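Ectonucleotide pyrophosphatase/phosphodiesterase family member 5 (Mus musculus, PDB 5VEO) probably hydrolyses phosphodiester bonds in nucleotide substrates as a zinc-dependent ectoenzyme of the nucleotide pyrophosphatase/phosphodiesterase family, captured here in an inactivated form bound to AMP. Local coordinates at residues T107-T112 with I166-L171; G117-A122 with F136-L141; L213-N218 with L339-A344. The protein carries 1 engineered substitution. All coordinates share one frame; numbering follows the deposited sequence.

Contact 1 of 3, residues T107-T112 with I166-L171; sequences TPIWIT and INLGFL
The aromatic component is a T-shaped (edge-to-face) pair in which the six-membered ring of Trp-110 turns its edge to the face of Phe-170. Centroids 5.7 Å apart and ring planes at 73° are the evidence. The nearest atoms, Trp-110 CE3 and Phe-170 CE2, lie 3.9 Å apart. The indole gets there with CG in the crowded position between the backbone N and the carbonyl carbon (chi1 52°). Pro-108, the N-cap residue of helix 109-115, lays its CB 3.6 Å above one face of the Trp-110 ring, off toward the rim.

Aliphatic contacts centre on one methyl. Ile-109 CG2 sits 3.7 Å from Phe-170 CZ, near the plane of that ring and at its edge, and 4.0 Å from Leu-168 CD2. With CG1 anti to the backbone N (chi1 -167°), CG2 takes the crowded slot facing the strand. Leu-168 and Phe-170, two residues apart, point to the same side of strand 168-173, so this is helix-on-sheet packing in the central mixed sheet of the alkaline phosphatase-like alpha/beta fold. Ile-166 and Leu-171 instead touch helix 149-160.

Within the helical segment, the first turn is closed by a backbone hydrogen bond, Ile-111 N to Pro-108 O, at 3.0 Å. Further packing comes from Val-66 of helix 58-67, which touches both Ile-109 and Phe-170, and from Tyr-360, Leu-363 and Cys-364 of helix 359-366 against Ile-109.

Contact 2 of 3, residues G117-A122 with F136-L141; sequences GHASGA and FPTYYL
The Tyr-139 ring carries Thr-138 CG2 on one face, 3.9 Å above the plane and off toward the rim; it also stacks with Trp-159, while Ala-119 CB approaches obliquely. Its hydroxyl is fixed by a hydrogen bond to Asp-164 O. The Phe-136 ring has Tyr-140 OH over its centre, 3.5 Å above the plane.

The backbones pair as parallel strands. Tyr-139 N donates to Ser-120 O at 3.0 Å, nearly along the C=O axis, and Leu-141 N meets Ala-122 O in the same way at 3.2 Å. Between them, Ala-122 N bonds to Tyr-139 O at 3.0 Å, but the donor stands 29° out of the carbonyl plane. At the start of the pairing a side chain replaces a carbonyl: Thr-138 has helical backbone angles, and its OG1, anti to the carbonyl carbon (chi1 -49°), accepts from Ser-120 N at 3.2 Å. CA-H...O contacts, Gly-121 CA to Tyr-139 O and Tyr-140 CA to Ala-122 O, fill in the ladder.

Helix 109-115 ends in a Schellman motif at Gly-117 and leads into strand 120-123. From that helix Gln-114 bonds Ser-120 OG and Thr-138 N, and Trp-110 packs on Pro-137. Strand 139-140 forms one edge of the central mixed sheet of the alkaline phosphatase-like alpha/beta fold; strand 168-173 flanks strand 120-123 on its other edge, and helix 149-160 covers Tyr-139 and Leu-141.

Contact 3 of 3, residues L213-N218 with L339-A344; sequences LWNNVN and LAHGPA
In the central mixed sheet of this alkaline phosphatase-like fold, strand 338-341 runs antiparallel to strand 218-222, and the end of the first meets the loop that leads into the second. An offset stack of His-341 on Trp-214 carries the contact: the centroids are 3.9 Å apart and the planes differ by only 11°.

His-341 can be followed outward. From CB, chi1 (166°) puts CG anti to the backbone N, and chi2 (-85°) turns the ring flat against the indole, with Trp-214 CZ2 over the imidazole centre. CG itself is 3.7 Å from that CZ2, and CD2 faces the same atom. ND1 is hydrogen-bonded to a water at 2.8 Å that also bonds to Trp-214 O and Val-217 O, so the water ties the imidazole to two loop carbonyls. CE1 reaches deepest, 3.2 Å from Trp-214 CE2, and Trp-214 O lies in the imidazole plane beside it. His-341 NE2 lies 3.5 Å from Trp-214 CZ2, over the indole. An alanine at Trp-214 would probably leave the imidazole without its stacking face and loosen the packing of the loop on helix 190-210, where the indole touches Ile-205 and Leu-208.

Beyond the strand, Pro-343 CG rests 3.6 Å from Asn-215 O. Gly-342 is demanded by its backbone angles, and a CB there would clash with Asn-218 OD1. Asn-218 is anchored through ND2 to Gln-14 OE1 and Lys-15 O, while its OD1 accepts from Ala-344 N at 2.9 Å, the donor lying in the carbonyl plane on a lone pair.

How the contacts relate
All three contacts reach the same eight-stranded mixed sheet. Contacts 1 and 2 are neighbours, with centres 6 Å apart: strands 168-173 and 120-123 lie side by side, joined by probable hydrogen bonds from Gly-121 to Leu-168 and Phe-170. Along the chain both segments of contact 2 fall between those of contact 1, helix 109-115 being followed in the chain by strand 120-123. Contact 3 comes later, its centre about 16 Å from that of contact 1 and 20 Å from that of contact 2, and touches neither. Beyond strand 168-173 comes the zinc ligand Asp-177; beyond strand 218-222 come Asp-224 and His-225, which bind a second zinc. The contacts thus join sheet strands to flanking elements in the framework that carries the zinc sites.

Contact 1 of 3, residues T107-T112 with I166-L171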
ATOM      1  N   THR A 107      -6.501   8.472  12.055  1.00 14.51           N
ATOM      2  CA  THR A 107      -7.748   8.916  11.436  1.00 17.42           C
ATOM      3  C   THR A 107      -7.512   9.123   9.946  1.00 15.74           C
ATOM      4  O   THR A 107      -6.748  10.036   9.571  1.00 15.51           O
ATOM      5  CB  THR A 107      -8.240  10.206  12.086  1.00 16.65           C
ATOM      6  OG1 THR A 107      -8.540   9.951  13.461  1.00 20.33           O
ATOM      7  CG2 THR A 107      -9.485  10.729  11.374  1.00 20.12           C
ATOM      8  N   PRO A 108      -8.136   8.333   9.069  1.00 13.30           N
ATOM      9  CA  PRO A 108      -7.913   8.515   7.630  1.00 13.97           C
ATOM     10  C   PRO A 108      -8.547   9.797   7.119  1.00 13.28           C
ATOM     11  O   PRO A 108      -9.515  10.325   7.680  1.00 14.64           O
ATOM     12  CB  PRO A 108      -8.572   7.281   7.006  1.00 14.06           C
ATOM     13  CG  PRO A 108      -9.662   6.925   7.990  1.00 14.61           C
ATOM     14  CD  PRO A 108      -9.071   7.225   9.338  1.00 14.27           C
ATOM     15  N   ILE A 109      -7.996  10.274   6.000  1.00 11.90           N
ATOM     16  CA  ILE A 109      -8.330  11.597   5.496  1.00 13.30           C
ATOM     17  C   ILE A 109      -9.816  11.739   5.140  1.00 14.05           C
ATOM     18  O   ILE A 109     -10.353  12.846   5.177  1.00 15.01           O
ATOM     19  CB  ILE A 109      -7.420  11.937   4.304  1.00 12.95           C
ATOM     20  CG1 ILE A 109      -7.550  13.428   3.993  1.00 12.95           C
ATOM     21  CG2 ILE A 109      -7.739  11.068   3.090  1.00 14.42           C
ATOM     22  CD1 ILE A 109      -6.606  13.906   2.922  1.00 15.52           C
ATOM     23  N   TRP A 110     -10.507  10.662   4.778  1.00 12.44           N
ATOM     24  CA  TRP A 110     -11.921  10.854   4.444  1.00 12.58           C
ATOM     25  C   TRP A 110     -12.732  11.334   5.649  1.00 14.61           C
ATOM     26  O   TRP A 110     -13.693  12.106   5.484  1.00 16.56           O
ATOM     27  CB  TRP A 110     -12.523   9.583   3.840  1.00 14.05           C
ATOM     28  CG  TRP A 110     -12.362   8.298   4.561  1.00 13.29           C
ATOM     29  CD1 TRP A 110     -13.147   7.818   5.574  1.00 15.32           C
ATOM     30  CD2 TRP A 110     -11.409   7.266   4.274  1.00 11.84           C
ATOM     31  NE1 TRP A 110     -12.732   6.564   5.948  1.00 14.03           N
ATOM     32  CE2 TRP A 110     -11.655   6.205   5.178  1.00 11.83           C
ATOM     33  CE3 TRP A 110     -10.364   7.140   3.363  1.00 13.24           C
ATOM     34  CZ2 TRP A 110     -10.910   5.034   5.169  1.00 12.79           C
ATOM     35  CZ3 TRP A 110      -9.614   5.979   3.373  1.00 13.14           C
ATOM     36  CH2 TRP A 110      -9.884   4.949   4.259  1.00 13.43           C
ATOM     37  N   ILE A 111     -12.347  10.932   6.859  1.00 15.91           N
ATOM     38  CA  ILE A 111     -13.046  11.411   8.051  1.00 15.99           C
ATOM     39  C   ILE A 111     -12.776  12.894   8.258  1.00 16.97           C
ATOM     40  O   ILE A 111     -13.698  13.675   8.511  1.00 19.83           O
ATOM     41  CB  ILE A 111     -12.644  10.582   9.281  1.00 17.46           C
ATOM     42  CG1 ILE A 111     -13.130   9.152   9.076  1.00 19.10           C
ATOM     43  CG2 ILE A 111     -13.207  11.180  10.582  1.00 18.83           C
ATOM     44  CD1 ILE A 111     -12.830   8.227  10.225  1.00 22.08           C
ATOM     45  N   THR A 112     -11.512  13.308   8.130  1.00 18.03           N
ATOM     46  CA  THR A 112     -11.163  14.721   8.257  1.00 17.81           C
ATOM     47  C   THR A 112     -11.885  15.560   7.210  1.00 20.52           C
ATOM     48  O   THR A 112     -12.433  16.627   7.521  1.00 20.88           O
ATOM     49  CB  THR A 112      -9.645  14.876   8.143  1.00 20.34           C
ATOM     50  OG1 THR A 112      -9.023  14.122   9.190  1.00 19.99           O
ATOM     51  CG2 THR A 112      -9.209  16.327   8.241  1.00 20.64           C
ATOM     52  N   ILE A 166     -18.993  14.229  -4.187  1.00 16.69           N
ATOM     53  CA  ILE A 166     -17.743  14.118  -3.454  1.00 16.52           C
ATOM     54  C   ILE A 166     -16.719  15.082  -4.027  1.00 14.96           C
ATOM     55  O   ILE A 166     -16.731  15.432  -5.219  1.00 17.75           O
ATOM     56  CB  ILE A 166     -17.197  12.669  -3.475  1.00 14.09           C
ATOM     57  CG1 ILE A 166     -16.827  12.223  -4.901  1.00 14.79           C
ATOM     58  CG2 ILE A 166     -18.208  11.728  -2.838  1.00 15.13           C
ATOM     59  CD1 ILE A 166     -16.065  10.871  -4.972  1.00 15.13           C
ATOM     60  N   ASN A 167     -15.828  15.523  -3.157  1.00 15.51           N
ATOM     61  CA  ASN A 167     -14.623  16.212  -3.591  1.00 17.03           C
ATOM     62  C   ASN A 167     -13.408  15.308  -3.575  1.00 12.94           C
ATOM     63  O   ASN A 167     -12.365  15.716  -4.084  1.00 17.60           O
ATOM     64  CB  ASN A 167     -14.307  17.422  -2.710  1.00 17.24           C
ATOM     65  CG  ASN A 167     -14.015  17.045  -1.273  1.00 18.34           C
ATOM     66  OD1 ASN A 167     -14.384  15.982  -0.824  1.00 20.53           O
ATOM     67  ND2 ASN A 167     -13.359  17.934  -0.544  1.00 19.88           N
ATOM     68  N   LEU A 168     -13.517  14.125  -2.969  1.00 13.91           N
ATOM     69  CA  LEU A 168     -12.366  13.253  -2.721  1.00 13.69           C
ATOM     70  C   LEU A 168     -12.801  11.823  -2.980  1.00 11.83           C
ATOM     71  O   LEU A 168     -13.725  11.315  -2.322  1.00 14.99           O
ATOM     72  CB  LEU A 168     -11.866  13.406  -1.289  1.00 13.91           C
ATOM     73  CG  LEU A 168     -10.838  12.390  -0.817  1.00 14.72           C
ATOM     74  CD1 LEU A 168      -9.584  12.541  -1.670  1.00 14.67           C
ATOM     75  CD2 LEU A 168     -10.545  12.606   0.640  1.00 17.31           C
ATOM     76  N   GLY A 169     -12.174  11.190  -3.960  1.00 12.54           N
ATOM     77  CA  GLY A 169     -12.469   9.815  -4.310  1.00 11.32           C
ATOM     78  C   GLY A 169     -11.234   8.928  -4.240  1.00 11.85           C
ATOM     79  O   GLY A 169     -10.106   9.385  -4.452  1.00 10.20           O
ATOM     80  N   PHE A 170     -11.472   7.651  -3.931  1.00 10.98           N
ATOM     81  CA  PHE A 170     -10.439   6.619  -3.858  1.00 10.51           C
ATOM     82  C   PHE A 170     -10.884   5.436  -4.695  1.00 10.89           C
ATOM     83  O   PHE A 170     -11.992   4.926  -4.505  1.00 12.23           O
ATOM     84  CB  PHE A 170     -10.193   6.155  -2.420  1.00  9.45           C
ATOM     85  CG  PHE A 170      -9.609   7.210  -1.557  1.00  9.56           C
ATOM     86  CD1 PHE A 170      -8.232   7.406  -1.533  1.00 10.39           C
ATOM     87  CD2 PHE A 170     -10.421   8.040  -0.796  1.00 10.90           C
ATOM     88  CE1 PHE A 170      -7.668   8.395  -0.756  1.00 13.50           C
ATOM     89  CE2 PHE A 170      -9.858   9.034  -0.006  1.00 13.56           C
ATOM     90  CZ  PHE A 170      -8.481   9.220   0.004  1.00 14.75           C
ATOM     91  N   LEU A 171     -10.025   4.993  -5.606  1.00 10.59           N
ATOM     92  CA  LEU A 171     -10.310   3.894  -6.520  1.00  9.26           C
ATOM     93  C   LEU A 171      -9.166   2.899  -6.440  1.00  6.79           C
ATOM     94  O   LEU A 171      -8.004   3.296  -6.515  1.00 10.22           O
ATOM     95  CB  LEU A 171     -10.476   4.415  -7.952  1.00 10.26           C
ATOM     96  CG  LEU A 171     -10.591   3.430  -9.099  1.00  9.60           C
ATOM     97  CD1 LEU A 171     -11.835   2.572  -8.942  1.00 12.39           C
ATOM     98  CD2 LEU A 171     -10.586   4.142 -10.462  1.00 12.61           C
TER

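Contact 2 of 3, residues G117-A122 with F136-L141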
ATOM      1  N   GLY A 117     -17.062  19.211   6.287  1.00 23.10           N
ATOM      2  CA  GLY A 117     -18.287  19.435   5.549  1.00 26.80           C
ATOM      3  C   GLY A 117     -18.324  18.905   4.134  1.00 26.09           C
ATOM      4  O   GLY A 117     -19.295  19.176   3.420  1.00 29.14           O
ATOM      5  N   HIS A 118     -17.306  18.150   3.710  1.00 20.34           N
ATOM      6  CA  HIS A 118     -17.255  17.599   2.367  1.00 17.35           C
ATOM      7  C   HIS A 118     -17.701  16.134   2.388  1.00 18.26           C
ATOM      8  O   HIS A 118     -17.974  15.551   3.441  1.00 23.42           O
ATOM      9  CB  HIS A 118     -15.836  17.724   1.783  1.00 20.35           C
ATOM     10  CG  HIS A 118     -15.237  19.092   1.921  1.00 23.10           C
ATOM     11  ND1 HIS A 118     -15.668  20.171   1.179  1.00 25.51           N
ATOM     12  CD2 HIS A 118     -14.231  19.552   2.702  1.00 20.56           C
ATOM     13  CE1 HIS A 118     -14.960  21.238   1.504  1.00 27.00           C
ATOM     14  NE2 HIS A 118     -14.081  20.890   2.427  1.00 24.84           N
ATOM     15  N   ALA A 119     -17.806  15.550   1.199  1.00 19.20           N
ATOM     16  CA  ALA A 119     -18.186  14.152   1.030  1.00 18.78           C
ATOM     17  C   ALA A 119     -17.039  13.412   0.360  1.00 15.28           C
ATOM     18  O   ALA A 119     -16.419  13.947  -0.548  1.00 16.07           O
ATOM     19  CB  ALA A 119     -19.447  14.010   0.171  1.00 19.88           C
ATOM     20  N   SER A 120     -16.780  12.189   0.804  1.00 15.80           N
ATOM     21  CA  SER A 120     -15.746  11.331   0.224  1.00 13.40           C
ATOM     22  C   SER A 120     -16.399  10.091  -0.359  1.00 15.58           C
ATOM     23  O   SER A 120     -17.453   9.656   0.107  1.00 15.68           O
ATOM     24  CB  SER A 120     -14.723  10.874   1.265  1.00 14.74           C
ATOM     25  OG  SER A 120     -14.315  11.898   2.146  1.00 16.30           O
ATOM     26  N   GLY A 121     -15.730   9.486  -1.348  1.00 13.46           N
ATOM     27  CA  GLY A 121     -16.200   8.253  -1.939  1.00 11.70           C
ATOM     28  C   GLY A 121     -15.067   7.266  -2.129  1.00 11.56           C
ATOM     29  O   GLY A 121     -13.951   7.678  -2.447  1.00 14.61           O
ATOM     30  N   ALA A 122     -15.344   5.985  -1.936  1.00 11.06           N
ATOM     31  CA  ALA A 122     -14.314   4.957  -2.033  1.00 12.17           C
ATOM     32  C   ALA A 122     -14.868   3.733  -2.732  1.00 10.59           C
ATOM     33  O   ALA A 122     -15.933   3.218  -2.363  1.00 12.25           O
ATOM     34  CB  ALA A 122     -13.789   4.571  -0.657  1.00 13.22           C
ATOM     35  N   PHE A 136     -17.678   6.115   8.280  1.00 16.80           N
ATOM     36  CA  PHE A 136     -17.337   5.582   6.971  1.00 16.27           C
ATOM     37  C   PHE A 136     -17.138   6.751   6.020  1.00 15.85           C
ATOM     38  O   PHE A 136     -17.578   7.874   6.305  1.00 18.61           O
ATOM     39  CB  PHE A 136     -18.463   4.697   6.408  1.00 18.82           C
ATOM     40  CG  PHE A 136     -18.692   3.410   7.154  1.00 20.28           C
ATOM     41  CD1 PHE A 136     -17.974   2.265   6.841  1.00 18.72           C
ATOM     42  CD2 PHE A 136     -19.662   3.336   8.128  1.00 20.39           C
ATOM     43  CE1 PHE A 136     -18.208   1.077   7.515  1.00 17.39           C
ATOM     44  CE2 PHE A 136     -19.898   2.155   8.808  1.00 22.54           C
ATOM     45  CZ  PHE A 136     -19.175   1.030   8.505  1.00 21.38           C
ATOM     46  N   PRO A 137     -16.513   6.524   4.864  1.00 13.53           N
ATOM     47  CA  PRO A 137     -16.664   7.478   3.760  1.00 13.48           C
ATOM     48  C   PRO A 137     -18.145   7.709   3.467  1.00 15.56           C
ATOM     49  O   PRO A 137     -18.973   6.809   3.621  1.00 16.95           O
ATOM     50  CB  PRO A 137     -15.957   6.785   2.588  1.00 13.75           C
ATOM     51  CG  PRO A 137     -15.062   5.746   3.231  1.00 12.89           C
ATOM     52  CD  PRO A 137     -15.872   5.277   4.413  1.00 14.88           C
ATOM     53  N   THR A 138     -18.467   8.925   3.029  1.00 15.06           N
ATOM     54  CA  THR A 138     -19.856   9.262   2.695  1.00 15.44           C
ATOM     55  C   THR A 138     -20.478   8.219   1.781  1.00 15.78           C
ATOM     56  O   THR A 138     -21.624   7.791   1.989  1.00 16.41           O
ATOM     57  CB  THR A 138     -19.912  10.622   2.019  1.00 14.75           C
ATOM     58  OG1 THR A 138     -19.153  11.556   2.786  1.00 18.16           O
ATOM     59  CG2 THR A 138     -21.384  11.091   1.870  1.00 18.08           C
ATOM     60  N   TYR A 139     -19.723   7.797   0.758  1.00 14.85           N
ATOM     61  CA  TYR A 139     -20.106   6.730  -0.149  1.00 15.28           C
ATOM     62  C   TYR A 139     -18.995   5.697  -0.189  1.00 13.59           C
ATOM     63  O   TYR A 139     -17.818   6.061  -0.304  1.00 14.16           O
ATOM     64  CB  TYR A 139     -20.333   7.229  -1.580  1.00 15.84           C
ATOM     65  CG  TYR A 139     -21.267   8.425  -1.757  1.00 16.67           C
ATOM     66  CD1 TYR A 139     -22.631   8.243  -1.852  1.00 25.04           C
ATOM     67  CD2 TYR A 139     -20.773   9.715  -1.876  1.00 16.61           C
ATOM     68  CE1 TYR A 139     -23.484   9.307  -2.037  1.00 26.18           C
ATOM     69  CE2 TYR A 139     -21.627  10.805  -2.065  1.00 18.97           C
ATOM     70  CZ  TYR A 139     -22.979  10.583  -2.147  1.00 22.31           C
ATOM     71  OH  TYR A 139     -23.842  11.655  -2.338  1.00 27.52           O
ATOM     72  N   TYR A 140     -19.358   4.419  -0.150  1.00 13.75           N
ATOM     73  CA  TYR A 140     -18.347   3.373  -0.279  1.00 13.02           C
ATOM     74  C   TYR A 140     -18.997   2.085  -0.757  1.00 12.24           C
ATOM     75  O   TYR A 140     -20.214   1.881  -0.626  1.00 15.69           O
ATOM     76  CB  TYR A 140     -17.600   3.135   1.042  1.00 13.10           C
ATOM     77  CG  TYR A 140     -18.440   2.504   2.117  1.00 12.98           C
ATOM     78  CD1 TYR A 140     -18.485   1.128   2.270  1.00 14.12           C
ATOM     79  CD2 TYR A 140     -19.192   3.286   2.985  1.00 16.56           C
ATOM     80  CE1 TYR A 140     -19.280   0.536   3.262  1.00 16.49           C
ATOM     81  CE2 TYR A 140     -19.995   2.703   3.975  1.00 17.59           C
ATOM     82  CZ  TYR A 140     -20.021   1.334   4.109  1.00 17.14           C
ATOM     83  OH  TYR A 140     -20.814   0.761   5.086  1.00 22.99           O
ATOM     84  N   LEU A 141     -18.178   1.221  -1.292  1.00 13.83           N
ATOM     85  CA  LEU A 141     -18.587  -0.120  -1.689  1.00 12.68           C
ATOM     86  C   LEU A 141     -18.070  -1.158  -0.700  1.00 12.74           C
ATOM     87  O   LEU A 141     -16.882  -1.141  -0.356  1.00 15.16           O
ATOM     88  CB  LEU A 141     -18.065  -0.455  -3.085  1.00 14.45           C
ATOM     89  CG  LEU A 141     -18.332   0.563  -4.206  1.00 15.19           C
ATOM     90  CD1 LEU A 141     -17.748   0.088  -5.541  1.00 16.40           C
ATOM     91  CD2 LEU A 141     -19.830   0.864  -4.337  1.00 17.74           C
TER
HETATM   92  O   HOH W   1     -14.917   0.498  -0.852  1.00 14.07           O

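Contact 3 of 3, residues L213-N218 with L339-A344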
ATOM      1  N   LEU A 213     -15.190  16.059 -16.099  1.00 23.07           N
ATOM      2  CA  LEU A 213     -14.396  16.114 -14.886  1.00 20.21           C
ATOM      3  C   LEU A 213     -12.898  16.158 -15.148  1.00 20.80           C
ATOM      4  O   LEU A 213     -12.143  16.503 -14.235  1.00 25.40           O
ATOM      5  CB  LEU A 213     -14.657  14.881 -14.007  1.00 19.70           C
ATOM      6  CG  LEU A 213     -16.079  14.697 -13.454  1.00 20.15           C
ATOM      7  CD1 LEU A 213     -16.205  13.305 -12.877  1.00 21.29           C
ATOM      8  CD2 LEU A 213     -16.304  15.718 -12.391  1.00 22.85           C
ATOM      9  N   TRP A 214     -12.461  15.836 -16.363  1.00 20.53           N
ATOM     10  CA  TRP A 214     -11.033  15.665 -16.634  1.00 20.28           C
ATOM     11  C   TRP A 214     -10.229  16.909 -16.270  1.00 21.21           C
ATOM     12  O   TRP A 214      -9.130  16.807 -15.720  1.00 23.41           O
ATOM     13  CB  TRP A 214     -10.839  15.305 -18.105  1.00 21.27           C
ATOM     14  CG  TRP A 214      -9.416  15.241 -18.538  1.00 21.29           C
ATOM     15  CD1 TRP A 214      -8.788  16.077 -19.419  1.00 24.49           C
ATOM     16  CD2 TRP A 214      -8.433  14.281 -18.119  1.00 21.17           C
ATOM     17  NE1 TRP A 214      -7.469  15.697 -19.574  1.00 27.12           N
ATOM     18  CE2 TRP A 214      -7.230  14.597 -18.787  1.00 23.88           C
ATOM     19  CE3 TRP A 214      -8.453  13.192 -17.238  1.00 20.09           C
ATOM     20  CZ2 TRP A 214      -6.051  13.858 -18.599  1.00 26.25           C
ATOM     21  CZ3 TRP A 214      -7.282  12.458 -17.053  1.00 22.39           C
ATOM     22  CH2 TRP A 214      -6.100  12.798 -17.728  1.00 25.74           C
ATOM     23  N   ASN A 215     -10.722  18.096 -16.589  1.00 24.61           N
ATOM     24  CA  ASN A 215      -9.933  19.270 -16.259  1.00 22.81           C
ATOM     25  C   ASN A 215     -10.351  19.963 -14.965  1.00 26.12           C
ATOM     26  O   ASN A 215      -9.894  21.077 -14.709  1.00 29.57           O
ATOM     27  CB  ASN A 215      -9.944  20.235 -17.458  1.00 33.55           C
ATOM     28  CG  ASN A 215      -8.975  19.775 -18.532  1.00 39.75           C
ATOM     29  OD1 ASN A 215      -7.780  19.535 -18.245  1.00 40.89           O
ATOM     30  ND2 ASN A 215      -9.477  19.561 -19.743  1.00 38.96           N
ATOM     31  N   ASN A 216     -11.159  19.331 -14.104  1.00 26.79           N
ATOM     32  CA  ASN A 216     -11.396  19.898 -12.781  1.00 25.65           C
ATOM     33  C   ASN A 216     -11.264  18.898 -11.646  1.00 25.44           C
ATOM     34  O   ASN A 216     -11.649  19.219 -10.511  1.00 36.66           O
ATOM     35  CB  ASN A 216     -12.776  20.568 -12.675  1.00 33.63           C
ATOM     36  CG  ASN A 216     -13.864  19.766 -13.301  1.00 40.49           C
ATOM     37  OD1 ASN A 216     -14.593  19.040 -12.624  1.00 46.31           O
ATOM     38  ND2 ASN A 216     -13.989  19.886 -14.611  1.00 44.62           N
ATOM     39  N   VAL A 217     -10.779  17.690 -11.915  1.00 21.89           N
ATOM     40  CA  VAL A 217     -10.416  16.734 -10.877  1.00 21.00           C
ATOM     41  C   VAL A 217      -8.916  16.557 -10.963  1.00 18.14           C
ATOM     42  O   VAL A 217      -8.387  16.410 -12.062  1.00 21.96           O
ATOM     43  CB  VAL A 217     -11.119  15.384 -11.074  1.00 22.58           C
ATOM     44  CG1 VAL A 217     -10.517  14.318 -10.140  1.00 24.65           C
ATOM     45  CG2 VAL A 217     -12.625  15.534 -10.867  1.00 27.44           C
ATOM     46  N   ASN A 218      -8.238  16.603  -9.825  1.00 16.99           N
ATOM     47  CA  ASN A 218      -6.818  16.255  -9.760  1.00 16.21           C
ATOM     48  C   ASN A 218      -6.731  14.742  -9.611  1.00 16.74           C
ATOM     49  O   ASN A 218      -7.100  14.201  -8.562  1.00 17.86           O
ATOM     50  CB  ASN A 218      -6.151  16.974  -8.597  1.00 15.03           C
ATOM     51  CG  ASN A 218      -6.138  18.483  -8.794  1.00 17.36           C
ATOM     52  OD1 ASN A 218      -5.393  18.992  -9.618  1.00 21.67           O
ATOM     53  ND2 ASN A 218      -7.008  19.188  -8.077  1.00 21.15           N
ATOM     54  N   LEU A 339       2.155   9.324 -10.505  1.00 10.18           N
ATOM     55  CA  LEU A 339       1.960  10.333 -11.532  1.00 10.77           C
ATOM     56  C   LEU A 339       0.627  11.019 -11.277  1.00 11.45           C
ATOM     57  O   LEU A 339      -0.220  10.496 -10.562  1.00 12.79           O
ATOM     58  CB  LEU A 339       2.046   9.732 -12.940  1.00 16.04           C
ATOM     59  CG  LEU A 339       1.086   8.703 -13.502  1.00 16.33           C
ATOM     60  CD1 LEU A 339       1.279   8.578 -15.028  1.00 19.28           C
ATOM     61  CD2 LEU A 339       1.280   7.337 -12.826  1.00 17.80           C
ATOM     62  N   ALA A 340       0.448  12.204 -11.851  1.00 12.26           N
ATOM     63  CA  ALA A 340      -0.795  12.918 -11.580  1.00 12.30           C
ATOM     64  C   ALA A 340      -1.078  13.933 -12.676  1.00 13.13           C
ATOM     65  O   ALA A 340      -0.177  14.389 -13.386  1.00 14.67           O
ATOM     66  CB  ALA A 340      -0.739  13.611 -10.226  1.00 12.88           C
ATOM     67  N   HIS A 341      -2.361  14.287 -12.785  1.00 14.74           N
ATOM     68  CA  HIS A 341      -2.834  15.261 -13.760  1.00 14.42           C
ATOM     69  C   HIS A 341      -3.979  16.040 -13.150  1.00 16.15           C
ATOM     70  O   HIS A 341      -4.848  15.452 -12.517  1.00 16.88           O
ATOM     71  CB  HIS A 341      -3.341  14.590 -15.035  1.00 15.93           C
ATOM     72  CG  HIS A 341      -4.137  15.507 -15.907  1.00 17.16           C
ATOM     73  ND1 HIS A 341      -5.488  15.716 -15.724  1.00 18.36           N
ATOM     74  CD2 HIS A 341      -3.770  16.284 -16.953  1.00 22.50           C
ATOM     75  CE1 HIS A 341      -5.918  16.588 -16.623  1.00 21.70           C
ATOM     76  NE2 HIS A 341      -4.896  16.950 -17.377  1.00 23.66           N
ATOM     77  N   GLY A 342      -3.988  17.357 -13.353  1.00 15.52           N
ATOM     78  CA  GLY A 342      -5.152  18.126 -12.998  1.00 16.11           C
ATOM     79  C   GLY A 342      -4.845  19.597 -12.917  1.00 18.66           C
ATOM     80  O   GLY A 342      -3.708  20.047 -13.110  1.00 19.80           O
ATOM     81  N   PRO A 343      -5.873  20.379 -12.598  1.00 19.51           N
ATOM     82  CA  PRO A 343      -5.700  21.837 -12.601  1.00 21.09           C
ATOM     83  C   PRO A 343      -4.691  22.326 -11.578  1.00 21.82           C
ATOM     84  O   PRO A 343      -4.064  23.371 -11.792  1.00 22.74           O
ATOM     85  CB  PRO A 343      -7.119  22.353 -12.318  1.00 24.72           C
ATOM     86  CG  PRO A 343      -7.846  21.211 -11.720  1.00 24.51           C
ATOM     87  CD  PRO A 343      -7.250  19.964 -12.288  1.00 19.40           C
ATOM     88  N   ALA A 344      -4.478  21.589 -10.492  1.00 21.49           N
ATOM     89  CA  ALA A 344      -3.507  21.978  -9.481  1.00 21.85           C
ATOM     90  C   ALA A 344      -2.083  21.520  -9.791  1.00 20.02           C
ATOM     91  O   ALA A 344      -1.152  21.946  -9.095  1.00 24.40           O
ATOM     92  CB  ALA A 344      -3.911  21.417  -8.117  1.00 21.72           C
TER
HETATM   93  O   HOH W   2      -7.711  14.954 -14.227  1.00 20.64           O